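Local coordinates for protein succinate dehydrogenase subunit A (Mycolicibacterium smegmatis MC2 51, PDB 6LUM) that probably serves as the FAD-binding flavoprotein subunit of succinate dehydrogenase, oxidising succinate to fumarate and passing the electrons on to the iron-sulfur subunit, at residues D[102-116]-D[130-143]. Sequence-based numbering, arbitrary orientation.
Sequences MPFNRTPEGRIDQRR and RRACYAADRTGHMI
Arg115 and Ala132 form an antiparallel hydrogen-bonded pair, Arg115 N giving to Ala132 O at 2.9 Å and Ala132 N to Arg115 O at 3.0 Å; Arg131 also faces Arg115, making a classic beta bulge. Farther along, Asn105 N reaches Tyr134 O in a nearly straight bond (3.1 Å, 169°). The Tyr134 ring is held between the two arms of the 102-116 loop: Asn105 CB packs over one face, and over the opposite face lies Arg115 CD, 3.9 Å from the ring centroid, its guanidinium continuing as an off-centre cation-pi contact with planes 34° apart. Tyr134 OH donates to Asp113 OD2 (2.9 Å) from above the carboxylate plane. A leucine in place of Tyr134 would probably leave Asp113 without this partner and Arg115 without its aromatic face. Before Phe104, whose CD1 edge meets Tyr134 O, the extended Met102 chain, with CG anti to the backbone N (chi1 -174°), carries CE to Ala135 CB (3.6 Å) and SD to Ile143 CG1. Strand 51-52 pairs with the other edge of 132-133, giving a small, weakly bonded three-stranded antiparallel sheet in the FAD-binding domain; Arg165 NE of the subunit B chain hydrogen-bonds Phe104 O, so the contact lies at that subunit interface.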
loop_
_atom_site.group_PDB
_atom_site.type_symbol
_atom_site.label_atom_id
_atom_site.label_comp_id
_atom_site.label_asym_id
_atom_site.label_seq_id
_atom_site.Cartn_x
_atom_site.Cartn_y
_atom_site.Cartn_z
ATOM N N MET D 102 17.677 5.555 17.899
ATOM C CA MET D 102 18.324 6.739 18.440
ATOM C C MET D 102 19.803 6.764 18.081
ATOM O O MET D 102 20.482 5.748 18.191
ATOM C CB MET D 102 18.171 6.802 19.952
ATOM C CG MET D 102 18.694 8.077 20.535
ATOM S SD MET D 102 18.779 8.089 22.304
ATOM C CE MET D 102 20.141 9.208 22.516
ATOM N N PRO D 103 20.328 7.901 17.657
ATOM C CA PRO D 103 21.736 7.978 17.249
ATOM C C PRO D 103 22.738 8.098 18.392
ATOM O O PRO D 103 23.275 9.153 18.690
ATOM C CB PRO D 103 21.752 9.231 16.374
ATOM C CG PRO D 103 20.711 10.061 16.933
ATOM C CD PRO D 103 19.613 9.140 17.324
ATOM N N PHE D 104 23.021 6.978 19.044
ATOM C CA PHE D 104 24.075 6.970 20.042
ATOM C C PHE D 104 25.434 7.114 19.371
ATOM O O PHE D 104 25.593 6.864 18.179
ATOM C CB PHE D 104 24.045 5.680 20.851
ATOM C CG PHE D 104 22.891 5.576 21.790
ATOM C CD1 PHE D 104 22.934 6.171 23.026
ATOM C CD2 PHE D 104 21.768 4.864 21.446
ATOM C CE1 PHE D 104 21.880 6.066 23.888
ATOM C CE2 PHE D 104 20.715 4.757 22.311
ATOM C CZ PHE D 104 20.773 5.358 23.530
ATOM N N ASN D 105 26.422 7.530 20.152
ATOM C CA ASN D 105 27.793 7.539 19.671
ATOM C C ASN D 105 28.353 6.131 19.704
ATOM O O ASN D 105 28.157 5.397 20.673
ATOM C CB ASN D 105 28.664 8.454 20.517
ATOM C CG ASN D 105 28.549 9.892 20.115
ATOM O OD1 ASN D 105 28.336 10.762 20.947
ATOM N ND2 ASN D 105 28.684 10.155 18.831
ATOM N N ARG D 106 29.064 5.759 18.649
ATOM C CA ARG D 106 29.550 4.401 18.477
ATOM C C ARG D 106 31.025 4.296 18.836
ATOM O O ARG D 106 31.785 5.259 18.722
ATOM C CB ARG D 106 29.328 3.937 17.046
ATOM C CG ARG D 106 27.895 3.976 16.630
ATOM C CD ARG D 106 27.022 3.269 17.625
ATOM N NE ARG D 106 25.622 3.349 17.237
ATOM C CZ ARG D 106 24.824 2.303 17.096
ATOM N NH1 ARG D 106 25.280 1.090 17.314
ATOM N NH2 ARG D 106 23.568 2.473 16.735
ATOM N N THR D 107 31.411 3.123 19.273
ATOM C CA THR D 107 32.685 2.572 19.704
ATOM C C THR D 107 33.435 2.002 18.503
ATOM O O THR D 107 32.813 1.607 17.516
ATOM C CB THR D 107 32.453 1.481 20.750
ATOM O OG1 THR D 107 33.697 0.888 21.133
ATOM C CG2 THR D 107 31.535 0.414 20.213
ATOM N N PRO D 108 34.780 1.974 18.545
ATOM C CA PRO D 108 35.560 1.502 17.390
ATOM C C PRO D 108 35.016 0.267 16.690
ATOM O O PRO D 108 35.110 0.164 15.464
ATOM C CB PRO D 108 36.928 1.227 18.012
ATOM C CG PRO D 108 37.049 2.285 19.046
ATOM C CD PRO D 108 35.657 2.569 19.567
ATOM N N GLU D 109 34.443 -0.674 17.438
ATOM C CA GLU D 109 33.682 -1.738 16.796
ATOM C C GLU D 109 32.410 -1.183 16.178
ATOM O O GLU D 109 32.138 -1.398 14.992
ATOM C CB GLU D 109 33.345 -2.842 17.793
ATOM C CG GLU D 109 33.090 -4.201 17.150
ATOM C CD GLU D 109 31.683 -4.358 16.578
ATOM O OE1 GLU D 109 30.851 -3.448 16.739
ATOM O OE2 GLU D 109 31.403 -5.409 15.968
ATOM N N GLY D 110 31.615 -0.468 16.969
ATOM C CA GLY D 110 30.375 0.082 16.470
ATOM C C GLY D 110 29.117 -0.407 17.149
ATOM O O GLY D 110 28.093 -0.559 16.484
ATOM N N ARG D 111 29.166 -0.693 18.449
ATOM C CA ARG D 111 27.936 -1.084 19.126
ATOM C C ARG D 111 27.261 0.084 19.844
ATOM O O ARG D 111 26.204 0.537 19.402
ATOM C CB ARG D 111 28.226 -2.216 20.109
ATOM C CG ARG D 111 28.114 -3.608 19.509
ATOM C CD ARG D 111 28.946 -4.597 20.292
ATOM N NE ARG D 111 30.275 -4.063 20.561
ATOM C CZ ARG D 111 31.079 -4.504 21.520
ATOM N NH1 ARG D 111 30.688 -5.494 22.311
ATOM N NH2 ARG D 111 32.271 -3.953 21.692
ATOM N N ILE D 112 27.876 0.595 20.918
ATOM C CA ILE D 112 27.505 1.837 21.606
ATOM C C ILE D 112 28.691 2.287 22.444
ATOM O O ILE D 112 29.237 1.506 23.225
ATOM C CB ILE D 112 26.264 1.702 22.514
ATOM C CG1 ILE D 112 24.953 1.709 21.733
ATOM C CG2 ILE D 112 26.230 2.819 23.524
ATOM C CD1 ILE D 112 23.757 1.310 22.549
ATOM N N ASP D 113 29.066 3.550 22.334
ATOM C CA ASP D 113 30.156 4.075 23.133
ATOM C C ASP D 113 29.625 4.567 24.467
ATOM O O ASP D 113 28.494 5.045 24.565
ATOM C CB ASP D 113 30.866 5.209 22.401
ATOM C CG ASP D 113 32.124 5.656 23.102
ATOM O OD1 ASP D 113 32.608 4.914 23.976
ATOM O OD2 ASP D 113 32.629 6.750 22.784
ATOM N N GLN D 114 30.450 4.440 25.500
ATOM C CA GLN D 114 30.083 4.846 26.845
ATOM C C GLN D 114 31.183 5.712 27.428
ATOM O O GLN D 114 32.318 5.709 26.951
ATOM C CB GLN D 114 29.840 3.638 27.739
ATOM C CG GLN D 114 29.042 2.567 27.068
ATOM C CD GLN D 114 28.302 1.716 28.049
ATOM O OE1 GLN D 114 28.553 1.780 29.247
ATOM N NE2 GLN D 114 27.377 0.915 27.553
ATOM N N ARG D 115 30.839 6.465 28.467
ATOM C CA ARG D 115 31.807 7.342 29.102
ATOM C C ARG D 115 31.548 7.397 30.597
ATOM O O ARG D 115 30.477 7.020 31.080
ATOM C CB ARG D 115 31.765 8.750 28.511
ATOM C CG ARG D 115 30.556 9.546 28.925
ATOM C CD ARG D 115 30.389 10.779 28.060
ATOM N NE ARG D 115 29.349 11.661 28.580
ATOM C CZ ARG D 115 28.767 12.624 27.877
ATOM N NH1 ARG D 115 29.120 12.836 26.618
ATOM N NH2 ARG D 115 27.832 13.375 28.434
ATOM N N ARG D 116 32.555 7.872 31.324
ATOM C CA ARG D 116 32.483 7.951 32.773
ATOM C C ARG D 116 31.763 9.218 33.199
ATOM O O ARG D 116 31.763 10.226 32.490
ATOM C CB ARG D 116 33.879 7.921 33.390
ATOM C CG ARG D 116 34.740 9.102 33.011
ATOM C CD ARG D 116 36.083 9.039 33.703
ATOM N NE ARG D 116 36.555 7.667 33.840
ATOM C CZ ARG D 116 37.739 7.332 34.342
ATOM N NH1 ARG D 116 38.576 8.273 34.756
ATOM N NH2 ARG D 116 38.086 6.054 34.433
ATOM N N ARG D 130 32.556 3.919 33.782
ATOM C CA ARG D 130 32.176 4.285 32.416
ATOM C C ARG D 130 30.838 3.647 32.024
ATOM O O ARG D 130 30.757 2.766 31.170
ATOM C CB ARG D 130 33.270 3.901 31.415
ATOM C CG ARG D 130 34.433 4.855 31.390
ATOM C CD ARG D 130 35.341 4.587 30.207
ATOM N NE ARG D 130 36.245 5.707 29.971
ATOM C CZ ARG D 130 37.348 5.935 30.677
ATOM N NH1 ARG D 130 37.688 5.115 31.663
ATOM N NH2 ARG D 130 38.112 6.981 30.397
ATOM N N ARG D 131 29.787 4.111 32.696
ATOM C CA ARG D 131 28.444 3.609 32.442
ATOM C C ARG D 131 27.686 4.404 31.389
ATOM O O ARG D 131 26.967 3.815 30.578
ATOM C CB ARG D 131 27.628 3.616 33.731
ATOM C CG ARG D 131 27.834 2.412 34.580
ATOM C CD ARG D 131 26.617 2.106 35.395
ATOM N NE ARG D 131 26.860 0.938 36.221
ATOM C CZ ARG D 131 27.496 0.978 37.382
ATOM N NH1 ARG D 131 27.940 2.131 37.855
ATOM N NH2 ARG D 131 27.685 -0.135 38.069
ATOM N N ALA D 132 27.834 5.729 31.386
ATOM C CA ALA D 132 26.843 6.598 30.759
ATOM C C ALA D 132 26.916 6.521 29.243
ATOM O O ALA D 132 27.947 6.847 28.650
ATOM C CB ALA D 132 27.047 8.035 31.223
ATOM N N CYS D 133 25.830 6.071 28.619
ATOM C CA CYS D 133 25.666 6.221 27.188
ATOM C C CYS D 133 25.392 7.684 26.856
ATOM O O CYS D 133 25.063 8.494 27.722
ATOM C CB CYS D 133 24.513 5.360 26.692
ATOM S SG CYS D 133 24.703 3.620 27.009
ATOM N N TYR D 134 25.515 8.022 25.582
ATOM C CA TYR D 134 25.269 9.391 25.157
ATOM C C TYR D 134 25.123 9.396 23.648
ATOM O O TYR D 134 25.411 8.407 22.972
ATOM C CB TYR D 134 26.379 10.341 25.612
ATOM C CG TYR D 134 27.745 10.052 25.046
ATOM C CD1 TYR D 134 28.429 8.901 25.381
ATOM C CD2 TYR D 134 28.360 10.944 24.191
ATOM C CE1 TYR D 134 29.674 8.639 24.866
ATOM C CE2 TYR D 134 29.608 10.692 23.676
ATOM C CZ TYR D 134 30.259 9.539 24.016
ATOM O OH TYR D 134 31.505 9.288 23.500
ATOM N N ALA D 135 24.642 10.518 23.131
ATOM C CA ALA D 135 24.499 10.736 21.702
ATOM C C ALA D 135 25.386 11.850 21.191
ATOM O O ALA D 135 25.931 11.750 20.093
ATOM C CB ALA D 135 23.045 11.058 21.359
ATOM N N ALA D 136 25.518 12.915 21.960
ATOM C CA ALA D 136 26.336 14.061 21.611
ATOM C C ALA D 136 26.390 14.932 22.846
ATOM O O ALA D 136 26.180 14.448 23.959
ATOM C CB ALA D 136 25.774 14.820 20.417
ATOM N N ASP D 137 26.704 16.204 22.674
ATOM C CA ASP D 137 26.380 17.170 23.712
ATOM C C ASP D 137 24.870 17.325 23.890
ATOM O O ASP D 137 24.428 18.175 24.662
ATOM C CB ASP D 137 27.003 18.523 23.386
ATOM C CG ASP D 137 27.199 19.375 24.613
ATOM O OD1 ASP D 137 27.615 18.821 25.652
ATOM O OD2 ASP D 137 26.938 20.593 24.542
ATOM N N ARG D 138 24.062 16.531 23.173
ATOM C CA ARG D 138 22.604 16.646 23.203
ATOM C C ARG D 138 21.984 15.252 23.318
ATOM O O ARG D 138 21.606 14.623 22.340
ATOM C CB ARG D 138 22.108 17.365 21.961
ATOM C CG ARG D 138 22.599 16.726 20.688
ATOM C CD ARG D 138 22.467 17.585 19.475
ATOM N NE ARG D 138 23.182 16.961 18.374
ATOM C CZ ARG D 138 24.478 17.115 18.142
ATOM N NH1 ARG D 138 25.204 17.895 18.927
ATOM N NH2 ARG D 138 25.042 16.495 17.120
ATOM N N THR D 139 21.823 14.762 24.537
ATOM C CA THR D 139 21.224 13.442 24.673
ATOM C C THR D 139 19.715 13.498 24.845
ATOM O O THR D 139 18.991 12.718 24.215
ATOM C CB THR D 139 21.839 12.704 25.850
ATOM O OG1 THR D 139 23.254 12.899 25.840
ATOM C CG2 THR D 139 21.539 11.238 25.748
ATOM N N GLY D 140 19.227 14.391 25.704
ATOM C CA GLY D 140 17.797 14.493 25.902
ATOM C C GLY D 140 17.075 14.911 24.647
ATOM O O GLY D 140 15.958 14.471 24.392
ATOM N N HIS D 141 17.706 15.756 23.843
ATOM C CA HIS D 141 17.099 16.177 22.592
ATOM C C HIS D 141 16.915 15.000 21.652
ATOM O O HIS D 141 15.877 14.878 21.001
ATOM C CB HIS D 141 17.957 17.262 21.962
ATOM C CG HIS D 141 17.608 17.563 20.542
ATOM N ND1 HIS D 141 16.372 18.038 20.164
ATOM C CD2 HIS D 141 18.341 17.471 19.409
ATOM C CE1 HIS D 141 16.356 18.208 18.855
ATOM N NE2 HIS D 141 17.536 17.870 18.374
ATOM N N MET D 142 17.891 14.096 21.598
ATOM C CA MET D 142 17.766 12.916 20.751
ATOM C C MET D 142 16.719 11.958 21.280
ATOM O O MET D 142 15.980 11.353 20.500
ATOM C CB MET D 142 19.096 12.197 20.653
ATOM C CG MET D 142 20.214 13.040 20.191
ATOM S SD MET D 142 20.010 13.617 18.523
ATOM C CE MET D 142 21.679 14.177 18.270
ATOM N N ILE D 143 16.663 11.773 22.595
ATOM C CA ILE D 143 15.644 10.897 23.166
ATOM C C ILE D 143 14.257 11.428 22.842
ATOM O O ILE D 143 13.366 10.678 22.428
ATOM C CB ILE D 143 15.848 10.751 24.680
ATOM C CG1 ILE D 143 17.225 10.191 24.979
ATOM C CG2 ILE D 143 14.819 9.846 25.260
ATOM C CD1 ILE D 143 17.482 10.033 26.427
#